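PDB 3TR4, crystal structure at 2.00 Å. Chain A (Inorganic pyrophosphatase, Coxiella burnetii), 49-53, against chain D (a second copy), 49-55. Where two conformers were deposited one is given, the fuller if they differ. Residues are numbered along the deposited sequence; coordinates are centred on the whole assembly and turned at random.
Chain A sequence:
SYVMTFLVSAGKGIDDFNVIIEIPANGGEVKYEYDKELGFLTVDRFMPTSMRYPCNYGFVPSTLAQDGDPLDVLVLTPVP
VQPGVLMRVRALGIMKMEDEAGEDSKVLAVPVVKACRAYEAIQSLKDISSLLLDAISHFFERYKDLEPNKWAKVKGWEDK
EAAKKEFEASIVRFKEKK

Chain A, residues 49-53: TSMRY
Chain D, residues 49-55: TSMRYPC

The same segment from two copies of the pyrophosphatase meets itself in near-antiparallel fashion, the two chain directions lying 148° apart, and buries 421 Å² in total. Neither segment belongs to a regular strand, yet the backbones form a single beta bridge centred on A:Met51 and D:Met51, whose CA atoms are 4.4 Å apart. A:Ser50 therefore lies across from D:Arg52 (CA to CA 5.3 Å) and A:Arg52 from D:Ser50 (5.2 Å).

Two reciprocal backbone hydrogen bonds, each from an arginine amide N to a serine carbonyl O, define the bridge. D:Arg52 N donates to A:Ser50 O at 2.8 Å in a nearly linear hydrogen bond (167°); A:Arg52 N donates to D:Ser50 O at 2.9 Å, more bent at 139°. Each serine carbonyl also receives a CA-H contact, from D:Met51 CA to A:Ser50 O at 3.5 Å and from A:Met51 CA to D:Ser50 O at 3.2 Å. The serines differ in backbone (phi/psi -91/64 in A, -91/4 in D) and in side chain. A:Ser50, with chi1 at -147° between wells, gives its OG proton to D:Arg52 O in a very short 2.5 Å bond, whereas D:Ser50 is p and its OG packs 3.2 Å from A:Met51 CE.

The selenomethionines, both extended in backbone (-136/165 in A, -82/142 in D), meet with A:Met51 CG 3.3 Å from D:Met51 SE. Their rotamers are m, t, p in A and m, m, m in the D conformer given.

The CA-to-CB bonds of both arginines point toward the opposing segment, and both side chains adopt m, m, t, with CG atoms of A:Arg52 and D:Arg52 3.5 Å apart, each CG covering one face of the other's guanidinium. These groups turn back to their own chains: A:Arg52 NH1 donates to A:Met51 O at 3.0 Å, while D:Arg52 NH1 reaches D:Thr49 O at 3.2 Å and, weakly, D:Met51 O at 3.3 Å. D:Arg52 NH2 is satisfied elsewhere in the structure.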

# COMPACT_ATOMS: atom_id res chain seq x y z
N THR A 49 -9.19 12.72 13.54
CA THR A 49 -10.27 12.66 12.55
C THR A 49 -9.96 11.69 11.40
O THR A 49 -8.81 11.36 11.14
CB THR A 49 -10.60 14.04 11.95
OG1 THR A 49 -9.39 14.68 11.54
CG2 THR A 49 -11.33 14.91 12.96
N SER A 50 -11.01 11.25 10.72
CA SER A 50 -10.86 10.31 9.62
C SER A 50 -10.70 11.05 8.30
O SER A 50 -11.55 10.95 7.41
CB SER A 50 -12.06 9.36 9.57
OG SER A 50 -11.67 8.08 9.11
N MSE A 51 -9.61 11.80 8.19
CA MSE A 51 -9.34 12.63 7.02
C MSE A 51 -7.90 12.50 6.56
O MSE A 51 -7.04 12.01 7.29
CB MSE A 51 -9.63 14.09 7.33
CG MSE A 51 -11.01 14.33 7.89
SE MSE A 51 -11.27 16.19 8.39
CE MSE A 51 -10.91 17.05 6.67
N ARG A 52 -7.64 12.97 5.34
CA ARG A 52 -6.31 12.91 4.75
C ARG A 52 -6.01 14.20 4.00
O ARG A 52 -6.89 14.78 3.37
CB ARG A 52 -6.21 11.72 3.79
CG ARG A 52 -6.66 10.40 4.38
CD ARG A 52 -5.64 9.85 5.37
NE ARG A 52 -5.96 8.46 5.71
CZ ARG A 52 -6.79 8.09 6.68
NH1 ARG A 52 -7.38 9.01 7.43
NH2 ARG A 52 -7.02 6.81 6.90
N TYR A 53 -4.76 14.64 4.06
CA TYR A 53 -4.35 15.83 3.32
C TYR A 53 -4.64 15.66 1.84
O TYR A 53 -4.29 14.64 1.24
CB TYR A 53 -2.87 16.14 3.56
CG TYR A 53 -2.61 16.87 4.86
CD1 TYR A 53 -2.90 16.28 6.08
CD2 TYR A 53 -2.09 18.16 4.87
CE1 TYR A 53 -2.67 16.94 7.27
CE2 TYR A 53 -1.86 18.83 6.06
CZ TYR A 53 -2.15 18.22 7.25
OH TYR A 53 -1.93 18.87 8.44
N THR D 49 -13.63 14.13 -1.73
CA THR D 49 -13.41 14.78 -0.45
C THR D 49 -12.24 14.11 0.27
O THR D 49 -11.78 13.04 -0.14
CB THR D 49 -14.65 14.69 0.44
OG1 THR D 49 -14.46 15.48 1.62
CG2 THR D 49 -14.92 13.26 0.84
N SER D 50 -11.77 14.73 1.34
CA SER D 50 -10.62 14.22 2.07
C SER D 50 -11.02 13.26 3.19
O SER D 50 -10.18 12.79 3.95
CB SER D 50 -9.78 15.37 2.63
OG SER D 50 -10.50 16.10 3.60
N MSE D 51 -12.32 12.98 3.29
CA MSE D 51 -12.82 12.12 4.36
C MSE D 51 -12.64 10.64 4.01
O MSE D 51 -12.79 10.24 2.86
CB MSE D 51 -14.29 12.43 4.65
CG MSE D 51 -14.61 13.91 4.84
SE MSE D 51 -13.93 14.69 6.50
CE MSE D 51 -14.73 13.45 7.77
N ARG D 52 -12.30 9.83 5.01
CA ARG D 52 -12.13 8.39 4.82
C ARG D 52 -12.96 7.65 5.87
O ARG D 52 -13.03 8.08 7.02
CB ARG D 52 -10.66 7.99 4.94
CG ARG D 52 -9.71 8.68 3.97
CD ARG D 52 -9.95 8.28 2.51
NE ARG D 52 -8.90 8.79 1.64
CZ ARG D 52 -8.96 9.94 0.98
NH1 ARG D 52 -10.04 10.70 1.06
NH2 ARG D 52 -7.94 10.32 0.22
N TYR D 53 -13.59 6.55 5.48
CA TYR D 53 -14.38 5.78 6.43
C TYR D 53 -13.54 5.37 7.64
O TYR D 53 -12.45 4.83 7.49
CB TYR D 53 -15.02 4.56 5.76
CG TYR D 53 -16.28 4.89 5.00
CD1 TYR D 53 -16.22 5.63 3.83
CD2 TYR D 53 -17.53 4.49 5.47
CE1 TYR D 53 -17.37 5.95 3.13
CE2 TYR D 53 -18.69 4.81 4.78
CZ TYR D 53 -18.60 5.54 3.60
OH TYR D 53 -19.73 5.87 2.90
N PRO D 54 -14.05 5.65 8.84
CA PRO D 54 -13.37 5.31 10.09
C PRO D 54 -13.48 3.82 10.41
O PRO D 54 -12.77 3.34 11.30
CB PRO D 54 -14.12 6.13 11.13
CG PRO D 54 -15.48 6.34 10.54
CD PRO D 54 -15.26 6.46 9.06
N CYS D 55 -14.34 3.10 9.71
CA CYS D 55 -14.50 1.66 9.92
C CYS D 55 -15.08 1.03 8.67
O CYS D 55 -15.40 1.74 7.71
CB CYS D 55 -15.42 1.39 11.12
SG CYS D 55 -17.04 2.17 10.96